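Local coordinates for protein putative polyketide biosynthesis enoyl-CoA hydratase homolog pksH (Bacillus subtilis, PDB 3HP0) that dehydrates the (S)-3-hydroxy-3-methylglutaryl group tethered to PksL to a 3-methylglutaconyl group, an intermediate step in making the antibiotic bacillaene, at residues I9-R12 with V17-I20; Q41-C46 with Y90-K95; P100-S105 with L197-L202; I124-Q129 with R193-R198; A131-S136 with G179-F184. All coordinates share one frame; numbering follows the deposited sequence.

From the N terminus, contact 1 closes first, as the beta hairpin that starts the five-stranded sheet. Contact 2 then joins helix 34-48 to helix 87-98, and through Val42 and Cys46 its first helix also packs on contact 1. Contacts 3 and 4 start on neighbouring strands of the sheet, at 100-105 and 124-129; contact 4 opens later, and both end on the same part of helix 190-199, sharing Leu197 and Arg198. Contact 5 lies innermost, between strand 132-134 and the loop before helix 190-199, and touches contact 4 where Ala125 meets Asp182. Tyr19 reaches Leu196, bringing contact 1 against the same helix as contacts 3 and 4.

Contact 1 (I9-R12 with V17-I20); sequences IKVR and VCYI
Arg12 and Tyr19 form an antiparallel hydrogen-bonded pair, a rung of the hairpin of strands 9-14 and 17-22. Arg12 N donates to Tyr19 O at 3.0 Å, and Tyr19 N returns the bond to Arg12 O at 2.9 Å. Tyr19 O also receives a CA-H...O contact from Val11, whose CA lies 3.3 Å away, so two hydrogens converge on one acceptor. Lys10 O comes close to the same oxygen, but both are acceptors; Lys10 instead bonds through its backbone to Thr21. Along its other edge, strand 17-22 bonds to strand 53-57 through the Cys18 and Ile20 backbones. The Arg12 side chain leaves with CG anti to the backbone N (chi1 -173°), then bends back and lays its guanidinium flat over the Tyr19 ring. CZ stands 4.5 Å from the ring centroid, with the planes 19° apart, and NH1 sits nearest Tyr19 CD2 at 3.8 Å. NH2 has a long, weak ion pair with Glu57. Ile9 CG2 meets Ile20 CG2 at 4.0 Å on the other face, against helix 34-48. The four backbone N and O atoms of this pair are thus satisfied within the hairpin, and the cation-pi stack probably steadies Arg12 at a partly exposed face.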
# COMPACT_ATOMS: atom_id res chain seq x y z
N ILE A 9 -5.83 10.34 9.03
CA ILE A 9 -5.58 9.17 9.87
C ILE A 9 -5.79 9.39 11.36
O ILE A 9 -5.72 10.52 11.85
CB ILE A 9 -4.13 8.66 9.69
CG1 ILE A 9 -3.14 9.78 10.01
CG2 ILE A 9 -3.94 8.12 8.29
CD1 ILE A 9 -1.69 9.36 9.99
N LYS A 10 -6.06 8.30 12.06
CA LYS A 10 -6.25 8.33 13.50
C LYS A 10 -5.06 7.57 14.10
O LYS A 10 -4.93 6.37 13.90
CB LYS A 10 -7.53 7.61 13.93
CG LYS A 10 -8.73 7.76 13.01
CD LYS A 10 -9.94 7.05 13.62
CE LYS A 10 -10.94 6.59 12.55
NZ LYS A 10 -11.58 7.71 11.79
N VAL A 11 -4.20 8.27 14.81
CA VAL A 11 -3.06 7.60 15.41
C VAL A 11 -3.38 7.24 16.85
O VAL A 11 -4.10 7.96 17.55
CB VAL A 11 -1.80 8.49 15.35
CG1 VAL A 11 -0.58 7.72 15.86
CG2 VAL A 11 -1.57 8.95 13.92
N ARG A 12 -2.85 6.10 17.30
CA ARG A 12 -3.10 5.63 18.64
C ARG A 12 -1.97 4.72 19.10
O ARG A 12 -1.78 3.63 18.56
CB ARG A 12 -4.43 4.86 18.67
CG ARG A 12 -4.90 4.44 20.04
CD ARG A 12 -5.26 2.97 20.07
NE ARG A 12 -6.20 2.57 19.02
CZ ARG A 12 -6.52 1.30 18.76
NH1 ARG A 12 -5.98 0.32 19.49
NH2 ARG A 12 -7.37 0.99 17.79
N VAL A 17 3.55 -0.25 20.56
CA VAL A 17 2.88 -0.36 19.27
C VAL A 17 2.18 0.92 18.82
O VAL A 17 1.60 1.63 19.63
CB VAL A 17 1.82 -1.47 19.30
CG1 VAL A 17 1.10 -1.52 17.95
CG2 VAL A 17 2.44 -2.79 19.64
N CYS A 18 2.21 1.20 17.52
CA CYS A 18 1.55 2.38 17.01
C CYS A 18 0.51 2.00 15.96
O CYS A 18 0.82 1.31 14.99
CB CYS A 18 2.55 3.35 16.38
SG CYS A 18 1.70 4.71 15.56
N TYR A 19 -0.73 2.44 16.16
CA TYR A 19 -1.81 2.14 15.24
C TYR A 19 -2.15 3.34 14.38
O TYR A 19 -2.49 4.41 14.88
CB TYR A 19 -3.07 1.70 16.01
CG TYR A 19 -2.93 0.40 16.77
CD1 TYR A 19 -3.28 -0.82 16.20
CD2 TYR A 19 -2.41 0.40 18.06
CE1 TYR A 19 -3.13 -2.01 16.91
CE2 TYR A 19 -2.25 -0.78 18.77
CZ TYR A 19 -2.61 -1.98 18.20
OH TYR A 19 -2.43 -3.14 18.93
N ILE A 20 -2.02 3.15 13.07
CA ILE A 20 -2.33 4.18 12.11
C ILE A 20 -3.60 3.68 11.44
O ILE A 20 -3.59 2.62 10.81
CB ILE A 20 -1.24 4.32 11.04
CG1 ILE A 20 0.02 4.92 11.65
CG2 ILE A 20 -1.76 5.17 9.90
CD1 ILE A 20 1.18 4.99 10.68

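Contact 2 (Q41-C46 with Y90-K95); sequences QVLNQC and YDLWMK
Leu43 reaches from helix 34-48 to Leu92 and Lys95 of helix 87-98, the CA atoms of Leu43 and Lys95 being 8.1 Å apart. Its CB, already directed at the other helix, is still 5.6 Å from Leu92 CD1 and rests beside the Tyr101 hydroxyl. CG is set anti to the carbonyl carbon (chi1 -71°), which carries the chain closer, with Leu43 CG 4.7 Å from Leu92 CD1. At the fork the two methyls part. CD1 makes the contact, 3.7 Å from Leu92 CD1 and 4.0 Å from Lys95 CG, with Lys95 CB equally near. The other methyl turns off from the partner helix, Leu43 CD2 being 5.8 Å from Leu92 CD1. Helix 34-48 is the crossover of a beta-alpha-beta unit between the parallel, adjacent strands 17-22 and 53-57 of the crotonase fold; helix 87-98 precedes strand 102-107 of the same sheet. The two leucine side chains cross at about a right angle, whereas the Lys95 chain slides past Leu43 in the opposite direction. Lys95 bends at chi2 (72°), and it is the carbons near its base that flank the leucine methyl. On another side of helix 34-48, Val42 packs on Ile9, Val11 and Ile20 of the hairpin. Trp93 leaves its helix on the side away from 41-46, and its ring forms a T-shaped pair with Phe118; Asp91 forms a salt bridge with Lys225.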
# COMPACT_ATOMS: atom_id res chain seq x y z
N GLN A 41 5.17 11.53 8.79
CA GLN A 41 5.27 12.26 10.04
C GLN A 41 5.09 11.33 11.24
O GLN A 41 5.78 11.47 12.26
CB GLN A 41 4.20 13.35 10.06
CG GLN A 41 4.19 14.19 11.31
CD GLN A 41 2.98 15.10 11.35
OE1 GLN A 41 2.70 15.82 10.39
NE2 GLN A 41 2.26 15.08 12.47
N VAL A 42 4.16 10.39 11.13
CA VAL A 42 3.92 9.44 12.20
C VAL A 42 5.09 8.46 12.29
O VAL A 42 5.50 8.06 13.38
CB VAL A 42 2.63 8.64 11.95
CG1 VAL A 42 2.48 7.56 13.02
CG2 VAL A 42 1.42 9.56 11.96
N LEU A 43 5.63 8.07 11.14
CA LEU A 43 6.74 7.14 11.11
C LEU A 43 8.01 7.74 11.69
O LEU A 43 8.83 7.02 12.26
CB LEU A 43 6.99 6.63 9.68
CG LEU A 43 5.92 5.68 9.14
CD1 LEU A 43 6.37 5.14 7.79
CD2 LEU A 43 5.70 4.53 10.13
N ASN A 44 8.19 9.05 11.53
CA ASN A 44 9.36 9.72 12.10
C ASN A 44 9.28 9.68 13.62
O ASN A 44 10.30 9.58 14.30
CB ASN A 44 9.45 11.16 11.62
CG ASN A 44 10.20 11.28 10.32
OD1 ASN A 44 11.31 10.76 10.19
ND2 ASN A 44 9.62 11.98 9.34
N GLN A 45 8.07 9.77 14.16
CA GLN A 45 7.91 9.71 15.61
C GLN A 45 8.29 8.31 16.07
O GLN A 45 8.88 8.13 17.13
CB GLN A 45 6.46 10.00 16.01
CG GLN A 45 6.00 11.42 15.73
CD GLN A 45 4.56 11.66 16.13
OE1 GLN A 45 4.03 12.76 15.97
NE2 GLN A 45 3.91 10.63 16.66
N CYS A 46 7.95 7.30 15.26
CA CYS A 46 8.26 5.92 15.59
C CYS A 46 9.74 5.59 15.35
O CYS A 46 10.23 4.56 15.80
CB CYS A 46 7.39 4.97 14.76
SG CYS A 46 5.62 5.16 15.00
N TYR A 90 6.03 6.42 -2.83
CA TYR A 90 6.99 5.34 -3.00
C TYR A 90 7.95 5.25 -1.82
O TYR A 90 8.20 4.17 -1.30
CB TYR A 90 7.79 5.53 -4.28
CG TYR A 90 8.44 4.26 -4.80
CD1 TYR A 90 7.80 3.48 -5.79
CD2 TYR A 90 9.69 3.84 -4.34
CE1 TYR A 90 8.40 2.35 -6.29
CE2 TYR A 90 10.30 2.69 -4.84
CZ TYR A 90 9.65 1.95 -5.83
OH TYR A 90 10.26 0.85 -6.38
N ASP A 91 8.46 6.40 -1.38
CA ASP A 91 9.39 6.45 -0.25
C ASP A 91 8.73 6.02 1.04
O ASP A 91 9.38 5.46 1.91
CB ASP A 91 9.99 7.84 -0.10
CG ASP A 91 10.99 8.14 -1.19
OD1 ASP A 91 11.78 7.23 -1.52
OD2 ASP A 91 10.99 9.28 -1.71
N LEU A 92 7.44 6.31 1.16
CA LEU A 92 6.66 5.92 2.33
C LEU A 92 6.62 4.39 2.37
O LEU A 92 6.93 3.77 3.40
CB LEU A 92 5.25 6.47 2.22
CG LEU A 92 4.19 5.99 3.21
CD1 LEU A 92 4.66 6.17 4.64
CD2 LEU A 92 2.91 6.75 2.94
N TRP A 93 6.25 3.78 1.25
CA TRP A 93 6.19 2.33 1.20
C TRP A 93 7.57 1.74 1.46
O TRP A 93 7.69 0.67 2.06
CB TRP A 93 5.66 1.86 -0.16
CG TRP A 93 4.19 2.14 -0.35
CD1 TRP A 93 3.27 2.39 0.62
CD2 TRP A 93 3.48 2.16 -1.59
NE1 TRP A 93 2.03 2.57 0.07
CE2 TRP A 93 2.13 2.43 -1.29
CE3 TRP A 93 3.85 1.99 -2.93
CZ2 TRP A 93 1.14 2.53 -2.28
CZ3 TRP A 93 2.88 2.09 -3.92
CH2 TRP A 93 1.54 2.36 -3.59
N MSE A 94 8.61 2.46 1.03
CA MSE A 94 9.98 1.99 1.26
C MSE A 94 10.32 2.07 2.74
O MSE A 94 10.98 1.20 3.29
CB MSE A 94 10.99 2.84 0.48
CG MSE A 94 10.95 2.63 -1.02
SE MSE A 94 12.64 3.14 -1.85
CE MSE A 94 13.57 1.46 -1.62
N LYS A 95 9.84 3.13 3.39
CA LYS A 95 10.09 3.35 4.81
C LYS A 95 9.50 2.18 5.61
O LYS A 95 10.14 1.65 6.53
CB LYS A 95 9.42 4.66 5.24
CG LYS A 95 10.08 5.38 6.41
CD LYS A 95 11.40 6.00 5.98
CE LYS A 95 11.78 7.19 6.87
NZ LYS A 95 13.00 7.91 6.37

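Contact 3 (P100-S105 with L197-L202)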
# COMPACT_ATOMS: atom_id res chain seq x y z
N PRO A 100 13.10 1.28 11.62
CA PRO A 100 13.44 0.53 12.82
C PRO A 100 12.19 0.10 13.59
O PRO A 100 11.94 0.54 14.71
CB PRO A 100 14.30 1.51 13.60
CG PRO A 100 13.60 2.81 13.33
CD PRO A 100 13.28 2.73 11.83
N TYR A 101 11.40 -0.76 12.95
CA TYR A 101 10.18 -1.30 13.53
C TYR A 101 9.56 -2.28 12.54
O TYR A 101 9.79 -2.19 11.34
CB TYR A 101 9.18 -0.19 13.86
CG TYR A 101 9.16 0.93 12.85
CD1 TYR A 101 8.80 0.68 11.52
CD2 TYR A 101 9.55 2.22 13.20
CE1 TYR A 101 8.84 1.69 10.57
CE2 TYR A 101 9.59 3.24 12.26
CZ TYR A 101 9.23 2.96 10.93
OH TYR A 101 9.32 3.95 9.98
N VAL A 102 8.78 -3.21 13.07
CA VAL A 102 8.11 -4.20 12.25
C VAL A 102 6.78 -3.60 11.85
O VAL A 102 5.98 -3.21 12.72
CB VAL A 102 7.92 -5.50 13.06
CG1 VAL A 102 7.02 -6.47 12.31
CG2 VAL A 102 9.30 -6.14 13.32
N THR A 103 6.54 -3.48 10.54
CA THR A 103 5.29 -2.91 10.08
C THR A 103 4.33 -4.03 9.72
O THR A 103 4.74 -5.07 9.20
CB THR A 103 5.51 -1.96 8.88
OG1 THR A 103 6.08 -2.67 7.78
CG2 THR A 103 6.44 -0.81 9.29
N ILE A 104 3.05 -3.81 10.01
CA ILE A 104 2.01 -4.80 9.76
C ILE A 104 0.77 -4.23 9.13
O ILE A 104 0.26 -3.20 9.57
CB ILE A 104 1.52 -5.48 11.07
CG1 ILE A 104 2.69 -6.00 11.89
CG2 ILE A 104 0.57 -6.63 10.73
CD1 ILE A 104 2.25 -6.62 13.19
N SER A 105 0.27 -4.92 8.12
CA SER A 105 -0.97 -4.55 7.45
C SER A 105 -2.05 -5.43 8.03
O SER A 105 -1.86 -6.65 8.22
CB SER A 105 -0.90 -4.82 5.94
OG SER A 105 -0.23 -3.78 5.27
N LEU A 197 1.89 -10.21 20.29
CA LEU A 197 2.37 -10.91 21.47
C LEU A 197 3.79 -11.43 21.21
O LEU A 197 4.68 -11.24 22.03
CB LEU A 197 1.42 -12.05 21.79
CG LEU A 197 1.16 -12.45 23.25
CD1 LEU A 197 0.96 -11.21 24.12
CD2 LEU A 197 -0.08 -13.34 23.29
N ARG A 198 4.00 -12.06 20.06
CA ARG A 198 5.33 -12.58 19.73
C ARG A 198 6.32 -11.47 19.37
O ARG A 198 7.49 -11.56 19.71
CB ARG A 198 5.26 -13.57 18.56
CG ARG A 198 4.42 -14.82 18.81
CD ARG A 198 5.15 -16.07 18.34
NE ARG A 198 6.44 -16.19 19.02
CZ ARG A 198 7.28 -17.21 18.88
NH1 ARG A 198 6.98 -18.22 18.08
NH2 ARG A 198 8.43 -17.22 19.54
N LEU A 199 5.85 -10.44 18.66
CA LEU A 199 6.71 -9.34 18.25
C LEU A 199 7.32 -8.62 19.46
O LEU A 199 8.50 -8.25 19.43
CB LEU A 199 5.92 -8.37 17.35
CG LEU A 199 5.66 -9.08 15.99
CD1 LEU A 199 4.79 -8.22 15.07
CD2 LEU A 199 7.01 -9.42 15.37
N ARG A 200 6.53 -8.41 20.51
CA ARG A 200 7.08 -7.83 21.73
C ARG A 200 7.88 -9.08 22.08
O ARG A 200 7.39 -10.17 21.84
CB ARG A 200 5.98 -7.54 22.77
CG ARG A 200 5.27 -8.77 23.30
CD ARG A 200 4.03 -8.41 24.13
NE ARG A 200 4.25 -8.52 25.57
CZ ARG A 200 3.29 -8.39 26.49
NH1 ARG A 200 2.04 -8.14 26.11
NH2 ARG A 200 3.59 -8.52 27.78
N ARG A 201 9.08 -8.92 22.60
CA ARG A 201 9.99 -10.05 22.87
C ARG A 201 11.20 -9.72 22.04
O ARG A 201 12.29 -10.21 22.29
CB ARG A 201 9.45 -11.41 22.39
CG ARG A 201 8.54 -12.15 23.36
CD ARG A 201 8.26 -13.58 22.89
NE ARG A 201 7.21 -14.21 23.70
CZ ARG A 201 6.97 -15.52 23.73
NH1 ARG A 201 7.68 -16.35 23.00
NH2 ARG A 201 6.00 -15.98 24.51
N LEU A 202 10.97 -8.90 21.02
CA LEU A 202 12.05 -8.42 20.17
C LEU A 202 12.32 -7.01 20.68
O LEU A 202 11.44 -6.39 21.28
CB LEU A 202 11.60 -8.36 18.69
CG LEU A 202 11.06 -9.64 18.02
CD1 LEU A 202 10.83 -9.32 16.52
CD2 LEU A 202 12.02 -10.80 18.20
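Leu199 rests its CD1 methyl over the side chains of Ile104 and Val102. CD1 meets Ile104 CD1 tip to tip at 3.5 Å, the closer of its two contacts. It also touches Val102 CG1 at 4.0 Å, here with the two side chains crossing at a slant. Both partners are two residues apart on strand 102-107 and so point to the same face of the sheet, while Thr103 between them turns to the other face and bonds through OG1 to Leu96 O. Ile104 is extended toward the helix (chi2 178°), which puts its terminal methyl in line with the incoming leucine. The second methyl, Leu199 CD2, is remote from Ile104 (5.9 Å from Ile104 CD1) but stays near Val102, 4.3 Å from Val102 CG1. In the crotonase fold of this protein the strand runs in the sheet between strands 53-57 and 124-127, and helix 190-199 lies against that face with Leu199 at its last turn. Leu199 also rests on Val53 of the neighbouring strand, so one residue spans two strands. Immediately after it the chain leaves the helix through a type II beta turn from Leu199 to Leu202, closed by Leu202 N donating to Leu199 O at 3.0 Å. Arg201 takes the positive-phi position of that turn (121°). Beyond the turn Leu202 packs on Ile207 of helix 204-217, and Val102 touches that same isoleucine from the strand.

Contact 4 (I124-Q129 with R193-R198); sequences IAIADQ and RKHLLR
Strand 124-127 forms one edge, within the chain, of the mixed sheet of the crotonase fold, and helix 190-199 packs on the face carrying Ile124 and Ile126. His195 is the helix residue that makes this contact, its ring meeting a methyl of each isoleucine. The two isoleucines are two residues apart and so side by side on one face: Ile124 CG2 and Ile126 CG2 lie 4.0 Å from each other. Ala125 between them turns to the other face, where it meets Ser105 and Ile181. The strand is held on its inner side by backbone bonds of Ile124 and Ile126 to strand 102-107, and Ala125 bonds to Asp182. His195 points its CB at the strand, and the bond from ND1 to Leu191 O, one turn earlier in the helix, probably helps set the rotation of the ring. With ND1 held by the helix backbone, carbons CD2 and CE1 meet the strand. CD2 touches Ile124 CG2 at 4.3 Å, an approach oblique to the ring; the Ile124 terminal methyl CD1 is only slightly farther from CD2, at 4.7 Å. The backbones stay well apart, Ile124 CA being 9.4 Å from His195 CA, and the imidazole reaches across between them. No hydrogen bond crosses the contact. The next helix residue, Leu196, packs on Ile104 of the neighbouring strand, and the His195 ring also touches Ala183. Ile126 CG2 stands over the centre of the imidazole, 4.3 Å from CE1 of His195.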
# COMPACT_ATOMS: atom_id res chain seq x y z
N ILE A 124 4.79 -7.46 7.52
CA ILE A 124 3.82 -8.52 7.76
C ILE A 124 2.40 -8.07 7.42
O ILE A 124 1.95 -7.01 7.87
CB ILE A 124 3.83 -8.95 9.24
CG1 ILE A 124 5.21 -9.49 9.59
CG2 ILE A 124 2.71 -9.97 9.50
CD1 ILE A 124 5.33 -9.96 11.01
N ALA A 125 1.71 -8.89 6.65
CA ALA A 125 0.35 -8.57 6.24
C ALA A 125 -0.62 -9.67 6.66
O ALA A 125 -0.46 -10.82 6.26
CB ALA A 125 0.29 -8.35 4.73
N ILE A 126 -1.61 -9.31 7.46
CA ILE A 126 -2.61 -10.28 7.92
C ILE A 126 -4.01 -9.88 7.46
O ILE A 126 -4.30 -8.71 7.20
CB ILE A 126 -2.61 -10.38 9.46
CG1 ILE A 126 -3.15 -9.09 10.07
CG2 ILE A 126 -1.20 -10.62 9.97
CD1 ILE A 126 -3.24 -9.14 11.56
N ALA A 127 -4.90 -10.85 7.35
CA ALA A 127 -6.25 -10.54 6.91
C ALA A 127 -7.28 -11.53 7.43
O ALA A 127 -6.94 -12.46 8.16
CB ALA A 127 -6.28 -10.50 5.38
N ASP A 128 -8.54 -11.29 7.06
CA ASP A 128 -9.64 -12.19 7.43
C ASP A 128 -10.23 -12.74 6.13
O ASP A 128 -9.76 -12.40 5.04
CB ASP A 128 -10.71 -11.46 8.24
CG ASP A 128 -11.38 -10.33 7.47
OD1 ASP A 128 -11.57 -10.46 6.25
OD2 ASP A 128 -11.73 -9.32 8.11
N GLN A 129 -11.25 -13.58 6.25
CA GLN A 129 -11.92 -14.22 5.11
C GLN A 129 -12.40 -13.23 4.05
O GLN A 129 -12.54 -13.57 2.88
CB GLN A 129 -13.15 -14.99 5.60
CG GLN A 129 -12.99 -15.68 6.93
CD GLN A 129 -12.29 -17.01 6.80
OE1 GLN A 129 -12.69 -17.85 6.00
NE2 GLN A 129 -11.26 -17.22 7.61
N ARG A 193 -3.33 -9.92 17.57
CA ARG A 193 -2.80 -10.00 18.93
C ARG A 193 -1.79 -11.13 19.12
O ARG A 193 -0.84 -10.97 19.89
CB ARG A 193 -3.93 -10.14 19.95
CG ARG A 193 -4.64 -8.84 20.28
CD ARG A 193 -5.55 -8.99 21.51
NE ARG A 193 -6.69 -9.86 21.24
CZ ARG A 193 -7.78 -9.49 20.58
NH1 ARG A 193 -7.89 -8.25 20.11
NH2 ARG A 193 -8.76 -10.37 20.37
N LYS A 194 -1.98 -12.26 18.45
CA LYS A 194 -1.03 -13.36 18.60
C LYS A 194 0.31 -12.98 17.99
O LYS A 194 1.37 -13.47 18.40
CB LYS A 194 -1.56 -14.63 17.92
CG LYS A 194 -2.87 -15.13 18.52
CD LYS A 194 -3.27 -16.48 17.94
CE LYS A 194 -4.54 -17.02 18.58
NZ LYS A 194 -4.98 -18.30 17.96
N HIS A 195 0.26 -12.09 16.99
CA HIS A 195 1.46 -11.61 16.33
C HIS A 195 2.14 -10.56 17.21
O HIS A 195 3.34 -10.64 17.46
CB HIS A 195 1.12 -11.02 14.96
CG HIS A 195 0.96 -12.05 13.88
ND1 HIS A 195 -0.16 -12.85 13.78
CD2 HIS A 195 1.80 -12.44 12.89
CE1 HIS A 195 0.00 -13.70 12.78
NE2 HIS A 195 1.18 -13.47 12.22
N LEU A 196 1.37 -9.59 17.69
CA LEU A 196 1.91 -8.54 18.56
C LEU A 196 2.52 -9.16 19.80
O LEU A 196 3.54 -8.70 20.31
CB LEU A 196 0.82 -7.55 18.96
CG LEU A 196 0.20 -6.77 17.79
CD1 LEU A 196 -0.83 -5.78 18.31
CD2 LEU A 196 1.30 -6.05 17.01
N LEU A 197 1.89 -10.21 20.29
CA LEU A 197 2.37 -10.91 21.47
C LEU A 197 3.79 -11.43 21.21
O LEU A 197 4.68 -11.24 22.03
CB LEU A 197 1.42 -12.05 21.79
CG LEU A 197 1.16 -12.45 23.25
CD1 LEU A 197 0.96 -11.21 24.12
CD2 LEU A 197 -0.08 -13.34 23.29
N ARG A 198 4.00 -12.06 20.06
CA ARG A 198 5.33 -12.58 19.73
C ARG A 198 6.32 -11.47 19.37
O ARG A 198 7.49 -11.56 19.71
CB ARG A 198 5.26 -13.57 18.56
CG ARG A 198 4.42 -14.82 18.81
CD ARG A 198 5.15 -16.07 18.34
NE ARG A 198 6.44 -16.19 19.02
CZ ARG A 198 7.28 -17.21 18.88
NH1 ARG A 198 6.98 -18.22 18.08
NH2 ARG A 198 8.43 -17.22 19.54

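Contact 5 (A131-S136 with G179-F184); sequences ASFSLS and GLIDAF
Phe133, on short strand 132-134, and Leu180, in the loop that follows helix 172-178, have their CA atoms 9.3 Å apart, the loop having just left the helix at Gly179 with positive phi (102°). Strand 132-134 pairs in parallel with strand 110-112 in the small second sheet of this crotonase fold. Phe133 turns its ring toward the loop with CG anti to the carbonyl carbon (chi1 -50°). Leu180 lays CD2 on one face of it, displaced toward the rim, 3.6 Å from Phe133 CG. That methyl is 3.9 Å from the ring centroid and 23° off the normal, a CH-pi contact. At the far end of the ring, Phe133 CZ meets Ile181 CG2 at 3.8 Å, so consecutive loop residues touch the two ends of the same phenyl. Leu116 of helix 115-121 touches both Phe133 and Leu180, while Ala175 of helix 172-178 touches Phe133 and Ile181, closing a buried apolar cluster. The Phe133 side chain lies about 10 Å from that of the active-site residue Glu137. No hydrogen bond crosses between the segments; the contact is apolar, held by burial of hydrophobic surface and the CH-pi approach, which gives close packing without directional bonds.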
# COMPACT_ATOMS: atom_id res chain seq x y z
N ALA A 131 -10.98 -10.28 2.89
CA ALA A 131 -10.00 -9.66 2.00
C ALA A 131 -9.93 -10.22 0.57
O ALA A 131 -9.91 -11.43 0.35
CB ALA A 131 -8.61 -9.71 2.64
N SER A 132 -9.90 -9.31 -0.39
CA SER A 132 -9.75 -9.68 -1.79
C SER A 132 -8.83 -8.62 -2.38
O SER A 132 -8.85 -7.46 -1.95
CB SER A 132 -11.10 -9.70 -2.51
OG SER A 132 -11.61 -8.39 -2.68
N PHE A 133 -8.02 -9.00 -3.36
CA PHE A 133 -7.05 -8.08 -3.94
C PHE A 133 -7.18 -8.00 -5.46
O PHE A 133 -7.35 -9.03 -6.11
CB PHE A 133 -5.64 -8.56 -3.55
CG PHE A 133 -5.49 -8.82 -2.07
CD1 PHE A 133 -5.07 -7.81 -1.21
CD2 PHE A 133 -5.84 -10.05 -1.53
CE1 PHE A 133 -5.00 -8.02 0.17
CE2 PHE A 133 -5.78 -10.28 -0.16
CZ PHE A 133 -5.36 -9.26 0.70
N SER A 134 -7.07 -6.80 -6.03
CA SER A 134 -7.19 -6.67 -7.48
C SER A 134 -6.42 -5.52 -8.14
O SER A 134 -6.16 -4.48 -7.53
CB SER A 134 -8.66 -6.58 -7.87
OG SER A 134 -9.23 -5.36 -7.42
N LEU A 135 -6.08 -5.73 -9.41
CA LEU A 135 -5.37 -4.76 -10.22
C LEU A 135 -6.12 -4.67 -11.55
O LEU A 135 -5.96 -5.53 -12.41
CB LEU A 135 -3.93 -5.21 -10.48
CG LEU A 135 -3.01 -5.38 -9.27
CD1 LEU A 135 -1.64 -5.81 -9.73
CD2 LEU A 135 -2.93 -4.07 -8.51
N SER A 136 -6.93 -3.63 -11.70
CA SER A 136 -7.74 -3.43 -12.90
C SER A 136 -7.17 -2.35 -13.83
O SER A 136 -7.67 -2.17 -14.94
CB SER A 136 -9.17 -3.05 -12.50
OG SER A 136 -9.20 -1.82 -11.78
N GLY A 179 1.89 -15.71 -1.11
CA GLY A 179 2.81 -14.98 -0.26
C GLY A 179 2.43 -13.52 -0.14
O GLY A 179 3.13 -12.77 0.54
N LEU A 180 1.33 -13.12 -0.79
CA LEU A 180 0.87 -11.73 -0.71
C LEU A 180 0.56 -11.38 0.74
O LEU A 180 0.81 -10.26 1.18
CB LEU A 180 -0.39 -11.52 -1.56
CG LEU A 180 -1.04 -10.13 -1.42
CD1 LEU A 180 0.04 -9.04 -1.47
CD2 LEU A 180 -2.07 -9.91 -2.52
N ILE A 181 0.00 -12.32 1.48
CA ILE A 181 -0.29 -12.09 2.87
C ILE A 181 0.24 -13.26 3.69
O ILE A 181 0.22 -14.41 3.25
CB ILE A 181 -1.83 -11.90 3.14
CG1 ILE A 181 -2.62 -13.03 2.50
CG2 ILE A 181 -2.33 -10.55 2.63
CD1 ILE A 181 -2.76 -14.21 3.41
N ASP A 182 0.76 -12.96 4.88
CA ASP A 182 1.28 -13.97 5.79
C ASP A 182 0.12 -14.14 6.76
O ASP A 182 -0.31 -13.18 7.38
CB ASP A 182 2.51 -13.43 6.55
CG ASP A 182 3.44 -12.62 5.68
OD1 ASP A 182 3.22 -11.40 5.51
OD2 ASP A 182 4.42 -13.18 5.14
N ALA A 183 -0.43 -15.34 6.89
CA ALA A 183 -1.54 -15.57 7.83
C ALA A 183 -2.80 -14.72 7.65
O ALA A 183 -2.77 -13.52 7.40
CB ALA A 183 -1.04 -15.40 9.25
N PHE A 184 -3.94 -15.37 7.83
CA PHE A 184 -5.23 -14.73 7.72
C PHE A 184 -6.19 -15.61 8.51
O PHE A 184 -5.91 -16.79 8.74
CB PHE A 184 -5.65 -14.64 6.24
CG PHE A 184 -6.10 -15.94 5.66
CD1 PHE A 184 -7.45 -16.30 5.69
CD2 PHE A 184 -5.19 -16.79 5.03
CE1 PHE A 184 -7.88 -17.49 5.14
CE2 PHE A 184 -5.62 -18.00 4.47
CZ PHE A 184 -6.97 -18.34 4.51